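Local coordinates for OBG-type G domain-containing protein (Pyrococcus horikoshii, PDB 2E87) that is of unknown function but binds GDP, and probably GTP, through an Obg-type G domain joined to a long helical bundle, at residues A[3-8]-A[158-163]; A[9-14]-A[62-67]; A[75-80]-A[240-245]. All blocks are in the same frame, centred on the assembly; numbering follows the deposited sequence.

Interaction 1: residues A[3-8]-A[158-163]. With SO4 (sulfate ion), chain C.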
loop_
_atom_site.group_PDB
_atom_site.type_symbol
_atom_site.label_atom_id
_atom_site.label_comp_id
_atom_site.label_asym_id
_atom_site.label_seq_id
_atom_site.Cartn_x
_atom_site.Cartn_y
_atom_site.Cartn_z
ATOM N N ASN A 3 7.530 1.858 -2.757
ATOM C CA ASN A 3 6.705 1.028 -1.872
ATOM C C ASN A 3 6.883 1.612 -0.463
ATOM O O ASN A 3 7.978 1.590 0.090
ATOM C CB ASN A 3 7.177 -0.431 -1.918
ATOM C CG ASN A 3 6.196 -1.385 -1.264
ATOM O OD1 ASN A 3 5.935 -1.293 -0.072
ATOM N ND2 ASN A 3 5.648 -2.304 -2.047
ATOM N N PRO A 4 5.799 2.131 0.132
ATOM C CA PRO A 4 5.768 2.747 1.465
ATOM C C PRO A 4 6.325 1.902 2.598
ATOM O O PRO A 4 6.730 2.433 3.633
ATOM C CB PRO A 4 4.281 3.033 1.694
ATOM C CG PRO A 4 3.658 2.932 0.350
ATOM C CD PRO A 4 4.434 1.854 -0.332
ATOM N N PHE A 5 6.338 0.585 2.414
ATOM C CA PHE A 5 6.812 -0.305 3.459
ATOM C C PHE A 5 8.243 -0.802 3.273
ATOM O O PHE A 5 8.771 -1.509 4.129
ATOM C CB PHE A 5 5.845 -1.497 3.596
ATOM C CG PHE A 5 4.440 -1.099 3.971
ATOM C CD1 PHE A 5 3.543 -0.667 3.005
ATOM C CD2 PHE A 5 4.040 -1.079 5.304
ATOM C CE1 PHE A 5 2.283 -0.217 3.355
ATOM C CE2 PHE A 5 2.777 -0.628 5.662
ATOM C CZ PHE A 5 1.901 -0.196 4.683
ATOM N N GLU A 6 8.888 -0.418 2.178
ATOM C CA GLU A 6 10.249 -0.879 1.929
ATOM C C GLU A 6 11.134 -0.681 3.151
ATOM O O GLU A 6 12.091 -1.417 3.356
ATOM C CB GLU A 6 10.848 -0.155 0.721
ATOM C CG GLU A 6 11.353 1.244 1.011
ATOM C CD GLU A 6 12.862 1.340 0.882
ATOM O OE1 GLU A 6 13.378 1.059 -0.222
ATOM O OE2 GLU A 6 13.532 1.690 1.880
ATOM N N ARG A 7 10.795 0.306 3.969
ATOM C CA ARG A 7 11.555 0.612 5.177
ATOM C C ARG A 7 11.142 -0.236 6.384
ATOM O O ARG A 7 11.842 -0.258 7.400
ATOM C CB ARG A 7 11.386 2.093 5.541
ATOM C CG ARG A 7 12.269 3.064 4.762
ATOM C CD ARG A 7 13.373 3.621 5.663
ATOM N NE ARG A 7 12.834 4.369 6.805
ATOM C CZ ARG A 7 13.530 4.678 7.897
ATOM N NH1 ARG A 7 14.803 4.305 8.009
ATOM N NH2 ARG A 7 12.951 5.359 8.880
HETATM N N MSE A 8 9.998 -0.911 6.292
HETATM C CA MSE A 8 9.545 -1.734 7.411
HETATM C C MSE A 8 10.549 -2.873 7.642
HETATM O O MSE A 8 10.770 -3.727 6.787
HETATM C CB MSE A 8 8.136 -2.282 7.150
HETATM C CG MSE A 8 7.578 -3.117 8.299
HETATM SE SE MSE A 8 5.784 -3.829 7.983
HETATM C CE MSE A 8 5.939 -4.196 6.105
ATOM N N LYS A 158 5.106 -6.226 -0.039
ATOM C CA LYS A 158 6.100 -5.925 -1.052
ATOM C C LYS A 158 5.435 -5.949 -2.429
ATOM O O LYS A 158 5.941 -5.346 -3.373
ATOM C CB LYS A 158 7.241 -6.947 -1.011
ATOM C CG LYS A 158 8.108 -6.855 0.223
ATOM C CD LYS A 158 9.268 -7.827 0.153
ATOM C CE LYS A 158 10.267 -7.552 1.257
ATOM N NZ LYS A 158 11.349 -8.569 1.292
ATOM N N ASP A 159 4.300 -6.636 -2.537
ATOM C CA ASP A 159 3.584 -6.718 -3.804
ATOM C C ASP A 159 2.608 -5.574 -4.056
ATOM O O ASP A 159 1.729 -5.691 -4.907
ATOM C CB ASP A 159 2.808 -8.028 -3.910
ATOM C CG ASP A 159 3.697 -9.244 -3.829
ATOM O OD1 ASP A 159 4.771 -9.245 -4.478
ATOM O OD2 ASP A 159 3.309 -10.205 -3.124
ATOM N N LEU A 160 2.728 -4.475 -3.324
ATOM C CA LEU A 160 1.815 -3.370 -3.584
ATOM C C LEU A 160 2.110 -2.842 -4.972
ATOM O O LEU A 160 3.253 -2.797 -5.397
ATOM C CB LEU A 160 2.003 -2.241 -2.575
ATOM C CG LEU A 160 1.348 -2.451 -1.213
ATOM C CD1 LEU A 160 1.757 -1.311 -0.286
ATOM C CD2 LEU A 160 -0.166 -2.523 -1.374
ATOM N N PRO A 161 1.073 -2.438 -5.701
ATOM C CA PRO A 161 1.265 -1.905 -7.051
ATOM C C PRO A 161 2.213 -0.711 -7.004
ATOM O O PRO A 161 1.949 0.251 -6.287
ATOM C CB PRO A 161 -0.133 -1.451 -7.446
ATOM C CG PRO A 161 -1.028 -2.251 -6.588
ATOM C CD PRO A 161 -0.329 -2.319 -5.280
ATOM N N VAL A 162 3.308 -0.776 -7.754
ATOM C CA VAL A 162 4.268 0.334 -7.819
ATOM C C VAL A 162 3.786 1.335 -8.886
ATOM O O VAL A 162 4.051 1.159 -10.076
ATOM C CB VAL A 162 5.683 -0.177 -8.214
ATOM C CG1 VAL A 162 6.589 0.998 -8.598
ATOM C CG2 VAL A 162 6.295 -0.963 -7.065
ATOM N N VAL A 163 3.066 2.373 -8.462
ATOM C CA VAL A 163 2.549 3.383 -9.388
ATOM C C VAL A 163 2.599 4.784 -8.793
ATOM O O VAL A 163 2.713 4.955 -7.577
ATOM C CB VAL A 163 1.093 3.087 -9.793
ATOM C CG1 VAL A 163 1.042 1.857 -10.633
ATOM C CG2 VAL A 163 0.246 2.901 -8.567
HETATM S S SO4 C . 14.062 -9.140 3.106
HETATM O O1 SO4 C . 13.962 -8.148 1.927
HETATM O O2 SO4 C . 15.290 -10.035 2.981
HETATM O O3 SO4 C . 14.226 -8.273 4.367
HETATM O O4 SO4 C . 12.822 -10.040 3.109
#
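N3 turns its side chain so that CG is anti to the backbone N (chi1 -168°), while L160 places CG anti to its own carbonyl carbon (chi1 -79°), and the two chains meet at about a right angle. The carboxamide of N3 works in two directions. Its OD1 folds back on its own segment and accepts from the backbone N of F5 at 3.1 Å, on a lone pair in the carbonyl plane with an N-H...O angle of 155°. This is an Asx turn, and it sits on the type I turn from N3 to E6, in which E6 N bonds to N3 O. ND2 faces the other segment and gives a hydrogen bond to the backbone O of L157. It also comes within 3.3 Å of K158 O, at an angle too poor for a bond, and 3.7 Å from L160 CB. An alanine in place of N3 would lose both bonds and would probably loosen the turn as well as its hold on the chain just after helix 144-156. The rest of the contact is apolar: the CD1 methyl of L160 approaches the F5 ring obliquely, 3.8 Å from F5 CD1, and also touches P4 CD at 4.1 Å. K158 points its CB away from the N-terminal segment and runs out extended, so that NZ bonds to sulfate oxygens O1 at 2.7 Å and O4 at 2.8 Å, besides its salt bridge to E155. The sulfate probably comes from the crystallisation liquor. The whole contact joins the loop ahead of helix 14-30 to the linker between helix 144-156 and strand 169-173, and helix 76-86 backs it, with Y78 on P4, V82 on F5 and L85 on L160.

Interaction 2: residues A[9-14]-A[62-67]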
loop_
_atom_site.group_PDB
_atom_site.type_symbol
_atom_site.label_atom_id
_atom_site.label_comp_id
_atom_site.label_asym_id
_atom_site.label_seq_id
_atom_site.Cartn_x
_atom_site.Cartn_y
_atom_site.Cartn_z
ATOM N N PRO A 9 11.163 -2.888 8.817
ATOM C CA PRO A 9 12.154 -3.878 9.229
ATOM C C PRO A 9 11.595 -5.262 9.513
ATOM O O PRO A 9 10.398 -5.446 9.746
ATOM C CB PRO A 9 12.743 -3.254 10.477
ATOM C CG PRO A 9 11.513 -2.669 11.121
ATOM C CD PRO A 9 10.768 -2.033 9.953
ATOM N N THR A 10 12.474 -6.247 9.476
ATOM C CA THR A 10 12.066 -7.597 9.778
ATOM C C THR A 10 11.795 -7.580 11.285
ATOM O O THR A 10 12.580 -7.039 12.063
ATOM C CB THR A 10 13.189 -8.582 9.419
ATOM O OG1 THR A 10 13.288 -8.679 7.992
ATOM C CG2 THR A 10 12.908 -9.953 10.000
ATOM N N VAL A 11 10.659 -8.133 11.681
ATOM C CA VAL A 11 10.268 -8.178 13.083
ATOM C C VAL A 11 10.803 -9.442 13.737
ATOM O O VAL A 11 10.555 -10.541 13.253
ATOM C CB VAL A 11 8.736 -8.184 13.227
ATOM C CG1 VAL A 11 8.358 -8.371 14.658
ATOM C CG2 VAL A 11 8.157 -6.894 12.696
ATOM N N LEU A 12 11.549 -9.284 14.822
ATOM C CA LEU A 12 12.079 -10.433 15.546
ATOM C C LEU A 12 10.951 -11.167 16.288
ATOM O O LEU A 12 9.988 -10.545 16.723
ATOM C CB LEU A 12 13.130 -9.981 16.560
ATOM C CG LEU A 12 14.489 -9.487 16.050
ATOM C CD1 LEU A 12 15.502 -9.515 17.205
ATOM C CD2 LEU A 12 14.994 -10.376 14.938
ATOM N N THR A 13 11.056 -12.485 16.420
ATOM C CA THR A 13 10.034 -13.245 17.149
ATOM C C THR A 13 10.256 -13.059 18.653
ATOM O O THR A 13 11.331 -12.625 19.085
ATOM C CB THR A 13 10.086 -14.772 16.830
ATOM O OG1 THR A 13 11.314 -15.333 17.312
ATOM C CG2 THR A 13 9.991 -15.009 15.337
ATOM N N ALA A 14 9.240 -13.373 19.451
ATOM C CA ALA A 14 9.374 -13.225 20.897
ATOM C C ALA A 14 10.670 -13.903 21.393
ATOM O O ALA A 14 11.444 -13.308 22.140
ATOM C CB ALA A 14 8.151 -13.813 21.597
ATOM N N ARG A 62 10.355 -0.644 19.292
ATOM C CA ARG A 62 10.090 0.731 18.903
ATOM C C ARG A 62 10.508 1.025 17.468
ATOM O O ARG A 62 9.920 1.891 16.815
ATOM C CB ARG A 62 10.801 1.690 19.851
ATOM C CG ARG A 62 10.403 3.137 19.674
ATOM C CD ARG A 62 11.091 4.012 20.704
ATOM N NE ARG A 62 10.388 4.017 21.990
ATOM C CZ ARG A 62 10.900 3.571 23.134
ATOM N NH1 ARG A 62 12.134 3.071 23.155
ATOM N NH2 ARG A 62 10.185 3.644 24.257
ATOM N N LYS A 63 11.524 0.311 16.988
ATOM C CA LYS A 63 12.014 0.475 15.623
ATOM C C LYS A 63 10.925 0.081 14.636
ATOM O O LYS A 63 10.832 0.649 13.550
ATOM C CB LYS A 63 13.259 -0.396 15.387
ATOM C CG LYS A 63 13.626 -0.570 13.913
ATOM C CD LYS A 63 14.810 -1.530 13.682
ATOM C CE LYS A 63 16.173 -0.879 13.942
ATOM N NZ LYS A 63 17.333 -1.755 13.548
ATOM N N VAL A 64 10.111 -0.904 15.010
ATOM C CA VAL A 64 9.007 -1.373 14.166
ATOM C C VAL A 64 7.920 -0.303 14.032
ATOM O O VAL A 64 7.388 -0.059 12.945
ATOM C CB VAL A 64 8.338 -2.633 14.762
ATOM C CG1 VAL A 64 7.236 -3.099 13.857
ATOM C CG2 VAL A 64 9.366 -3.738 14.960
ATOM N N LEU A 65 7.582 0.322 15.151
ATOM C CA LEU A 65 6.564 1.362 15.164
ATOM C C LEU A 65 7.025 2.617 14.425
ATOM O O LEU A 65 6.216 3.301 13.796
ATOM C CB LEU A 65 6.207 1.758 16.596
ATOM C CG LEU A 65 5.713 0.699 17.575
ATOM C CD1 LEU A 65 5.483 1.340 18.935
ATOM C CD2 LEU A 65 4.428 0.075 17.041
ATOM N N GLU A 66 8.321 2.919 14.496
ATOM C CA GLU A 66 8.840 4.122 13.853
ATOM C C GLU A 66 9.049 4.006 12.352
ATOM O O GLU A 66 8.730 4.929 11.610
ATOM C CB GLU A 66 10.149 4.569 14.526
ATOM C CG GLU A 66 10.008 4.834 16.034
ATOM C CD GLU A 66 11.319 5.221 16.723
ATOM O OE1 GLU A 66 12.401 4.783 16.265
ATOM O OE2 GLU A 66 11.257 5.947 17.743
ATOM N N ARG A 67 9.558 2.872 11.896
ATOM C CA ARG A 67 9.831 2.697 10.477
ATOM C C ARG A 67 8.683 2.198 9.611
ATOM O O ARG A 67 8.833 2.066 8.398
ATOM C CB ARG A 67 11.032 1.778 10.295
ATOM C CG ARG A 67 12.300 2.300 10.946
ATOM C CD ARG A 67 13.467 1.430 10.547
ATOM N NE ARG A 67 14.696 1.769 11.252
ATOM C CZ ARG A 67 15.787 1.013 11.218
ATOM N NH1 ARG A 67 15.783 -0.113 10.514
ATOM N NH2 ARG A 67 16.873 1.373 11.888
#
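The backbone N of V11 is gripped by one hydrogen bond, to N151 OD1 of helix 144-156. It pins a loop that runs between helix 144-156 and helix 38-67 in the NOG1 N-terminal helical domain and packs its apolar groups on residues 63-67 of the latter. P9 does most of the work. Its ring lies against a patch made by K63, V64 and R67, residues that come together on one side of the helix. CG reaches K63 CG at 4.1 Å and V64 CA at 4.2 Å, while CD rests on R67 CB at 3.8 Å. The P9 ring and the K63 chain slide past each other in opposite directions. Two residues on, V11 has CG2 anti to its carbonyl carbon, which sets that methyl across the fork of V64, 4.1 Å from both V64 CG1 and V64 CG2. The two valines cross at about a right angle. Each continues into the bundle, V11 onto L147 and V64 onto I98 of helix 88-117. Farther along, T13 is the N-cap of helix 14-30, and its own N bonds to E16 OE1. The K63 chain bends at chi3, and its CE lies 3.0 Å above the plane of the R67 guanidinium, offset toward the edge of that group.

Interaction 3: residues A[75-80]-A[240-245]. With SO4 (sulfate ion), chain D.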
loop_
_atom_site.group_PDB
_atom_site.type_symbol
_atom_site.label_atom_id
_atom_site.label_comp_id
_atom_site.label_asym_id
_atom_site.label_seq_id
_atom_site.Cartn_x
_atom_site.Cartn_y
_atom_site.Cartn_z
ATOM N N PRO A 75 -1.802 7.255 0.987
ATOM C CA PRO A 75 -2.852 7.713 0.073
ATOM C C PRO A 75 -3.986 6.669 0.171
ATOM O O PRO A 75 -3.720 5.486 0.405
ATOM C CB PRO A 75 -2.150 7.686 -1.280
ATOM C CG PRO A 75 -0.739 8.040 -0.924
ATOM C CD PRO A 75 -0.489 7.220 0.321
ATOM N N LYS A 76 -5.233 7.102 0.015
ATOM C CA LYS A 76 -6.395 6.218 0.100
ATOM C C LYS A 76 -6.267 4.941 -0.703
ATOM O O LYS A 76 -6.715 3.889 -0.268
ATOM C CB LYS A 76 -7.666 6.948 -0.329
ATOM C CG LYS A 76 -8.102 8.015 0.653
ATOM C CD LYS A 76 -9.495 8.551 0.340
ATOM C CE LYS A 76 -9.941 9.591 1.368
ATOM N NZ LYS A 76 -11.392 9.944 1.222
ATOM N N PHE A 77 -5.659 5.041 -1.876
ATOM C CA PHE A 77 -5.472 3.886 -2.739
ATOM C C PHE A 77 -4.672 2.799 -2.027
ATOM O O PHE A 77 -5.060 1.634 -2.051
ATOM C CB PHE A 77 -4.774 4.313 -4.039
ATOM C CG PHE A 77 -4.350 3.168 -4.912
ATOM C CD1 PHE A 77 -5.294 2.396 -5.587
ATOM C CD2 PHE A 77 -2.995 2.852 -5.046
ATOM C CE1 PHE A 77 -4.900 1.324 -6.385
ATOM C CE2 PHE A 77 -2.588 1.778 -5.844
ATOM C CZ PHE A 77 -3.551 1.011 -6.518
ATOM N N TYR A 78 -3.561 3.178 -1.397
ATOM C CA TYR A 78 -2.746 2.204 -0.672
ATOM C C TYR A 78 -3.456 1.731 0.603
ATOM O O TYR A 78 -3.319 0.576 1.008
ATOM C CB TYR A 78 -1.368 2.772 -0.334
ATOM C CG TYR A 78 -0.370 2.665 -1.469
ATOM C CD1 TYR A 78 -0.344 1.542 -2.283
ATOM C CD2 TYR A 78 0.561 3.668 -1.715
ATOM C CE1 TYR A 78 0.561 1.406 -3.304
ATOM C CE2 TYR A 78 1.494 3.540 -2.754
ATOM C CZ TYR A 78 1.480 2.398 -3.542
ATOM O OH TYR A 78 2.382 2.224 -4.560
ATOM N N GLN A 79 -4.222 2.610 1.233
ATOM C CA GLN A 79 -4.948 2.195 2.426
ATOM C C GLN A 79 -5.892 1.075 2.013
ATOM O O GLN A 79 -6.059 0.076 2.707
ATOM C CB GLN A 79 -5.741 3.358 3.002
ATOM C CG GLN A 79 -4.890 4.305 3.813
ATOM C CD GLN A 79 -5.671 5.494 4.317
ATOM O OE1 GLN A 79 -6.796 5.361 4.803
ATOM N NE2 GLN A 79 -5.076 6.671 4.209
ATOM N N GLU A 80 -6.488 1.235 0.845
ATOM C CA GLU A 80 -7.414 0.228 0.359
ATOM C C GLU A 80 -6.688 -1.091 0.024
ATOM O O GLU A 80 -7.109 -2.168 0.447
ATOM C CB GLU A 80 -8.158 0.789 -0.853
ATOM C CG GLU A 80 -9.540 0.265 -1.036
ATOM C CD GLU A 80 -10.388 0.392 0.209
ATOM O OE1 GLU A 80 -10.342 1.434 0.888
ATOM O OE2 GLU A 80 -11.123 -0.562 0.504
ATOM N N ILE A 240 -10.582 -4.089 -6.742
ATOM C CA ILE A 240 -10.943 -3.506 -8.031
ATOM C C ILE A 240 -11.436 -2.092 -7.809
ATOM O O ILE A 240 -10.988 -1.158 -8.476
ATOM C CB ILE A 240 -12.078 -4.310 -8.703
ATOM C CG1 ILE A 240 -11.574 -5.694 -9.101
ATOM C CG2 ILE A 240 -12.625 -3.555 -9.903
ATOM C CD1 ILE A 240 -12.710 -6.669 -9.395
ATOM N N LEU A 241 -12.347 -1.930 -6.857
ATOM C CA LEU A 241 -12.905 -0.617 -6.590
ATOM C C LEU A 241 -11.908 0.374 -6.018
ATOM O O LEU A 241 -12.197 1.571 -5.944
ATOM C CB LEU A 241 -14.117 -0.729 -5.666
ATOM C CG LEU A 241 -15.310 -1.516 -6.220
ATOM C CD1 LEU A 241 -16.466 -1.420 -5.239
ATOM C CD2 LEU A 241 -15.725 -0.965 -7.573
ATOM N N ALA A 242 -10.742 -0.121 -5.612
ATOM C CA ALA A 242 -9.700 0.744 -5.079
ATOM C C ALA A 242 -9.257 1.728 -6.175
ATOM O O ALA A 242 -8.762 2.818 -5.877
ATOM C CB ALA A 242 -8.502 -0.089 -4.608
ATOM N N LEU A 243 -9.442 1.335 -7.436
ATOM C CA LEU A 243 -9.061 2.179 -8.576
ATOM C C LEU A 243 -9.738 3.551 -8.512
ATOM O O LEU A 243 -9.284 4.490 -9.149
ATOM C CB LEU A 243 -9.388 1.472 -9.908
ATOM C CG LEU A 243 -8.666 0.129 -10.154
ATOM C CD1 LEU A 243 -9.107 -0.495 -11.468
ATOM C CD2 LEU A 243 -7.166 0.338 -10.161
ATOM N N ARG A 244 -10.806 3.664 -7.721
ATOM C CA ARG A 244 -11.525 4.930 -7.546
ATOM C C ARG A 244 -10.591 5.980 -6.958
ATOM O O ARG A 244 -10.743 7.181 -7.223
ATOM C CB ARG A 244 -12.702 4.794 -6.571
ATOM C CG ARG A 244 -13.802 3.826 -6.953
ATOM C CD ARG A 244 -14.903 3.828 -5.883
ATOM N NE ARG A 244 -15.941 2.829 -6.142
ATOM C CZ ARG A 244 -17.000 2.619 -5.363
ATOM N NH1 ARG A 244 -17.172 3.341 -4.262
ATOM N NH2 ARG A 244 -17.884 1.679 -5.679
ATOM N N TYR A 245 -9.645 5.524 -6.144
ATOM C CA TYR A 245 -8.701 6.419 -5.490
ATOM C C TYR A 245 -7.422 6.713 -6.273
ATOM O O TYR A 245 -6.621 7.554 -5.865
ATOM C CB TYR A 245 -8.354 5.854 -4.117
ATOM C CG TYR A 245 -9.578 5.634 -3.269
ATOM C CD1 TYR A 245 -9.828 4.406 -2.683
ATOM C CD2 TYR A 245 -10.488 6.668 -3.050
ATOM C CE1 TYR A 245 -10.956 4.203 -1.892
ATOM C CE2 TYR A 245 -11.612 6.484 -2.265
ATOM C CZ TYR A 245 -11.842 5.248 -1.687
ATOM O OH TYR A 245 -12.952 5.066 -0.901
HETATM S S SO4 D . -5.296 10.633 -1.378
HETATM O O1 SO4 D . -4.400 10.521 -2.630
HETATM O O2 SO4 D . -5.840 9.300 -0.912
HETATM O O3 SO4 D . -4.455 11.249 -0.261
HETATM O O4 SO4 D . -6.532 11.493 -1.684
HETATM O O HOH W 1 -5.274 8.003 -3.025
#
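A sulfate oxygen and a water sit at the start of helix 76-86, and that water ties the two segments together where direct hydrogen bonds do not. The contact is an interdomain seam: helix 76-86 of the N-terminal helical domain meets residues 240-245 of the P-loop G domain, which follow on from helix 234-241, probably the counterpart of the switch II helix in Ras-like proteins. K76 N donates to sulfate O2 at a very short 2.5 Å. The same oxygen accepts from the water, which in turn accepts from F77 N at 3.2 Å and donates to Y245 O at 3.2 Å. The helix N terminus would probably favour the anion here, though the sulfate itself probably comes from the crystallisation liquor. Y245 lays one ring face against K76, a CH-pi contact in which K76 CB stands 4.0 Å from the ring centroid, 22° off the normal, before the lysine runs on extended. F77 has CG anti to its backbone N, which carries the ring toward A242, whose O, already accepting from Y245 N, meets it in plane at the edge, 3.5 Å from F77 CD1. F77 CB also packs on Y245 CB at 3.9 Å. E80 sets its CG on A242 CB at 3.7 Å; the bend at chi2 (52°) then turns the carboxylate, whose OE2 bonds to Q238 NE2. Its other oxygen, OE1, stops 4.0 Å from Y245 CE1, with carboxylate and ring planes 45° apart.

In the fold
From the N terminus, residues 3-8 enter interaction 1 and residues 9-14 follow directly into interaction 2, which closes a mostly helical loop at residues 62-67. Interaction 3 opens at residues 75-80, so interactions 2 and 3 stand in series, with nearest atoms about 13 Å apart. Interaction 1 closes only at 158-163, enclosing the whole span of interaction 2 but crossing interaction 3, which closes at 240-245. The crossing pair also touch: P161 O and Y78 OH probably share a hydrogen bond. Interactions 1 and 2 meet where R7 O packs on R67 CB. Interactions 1 and 2 thus tie the N-terminal tail into the helical domain, while interaction 3 ties that domain to the G domain.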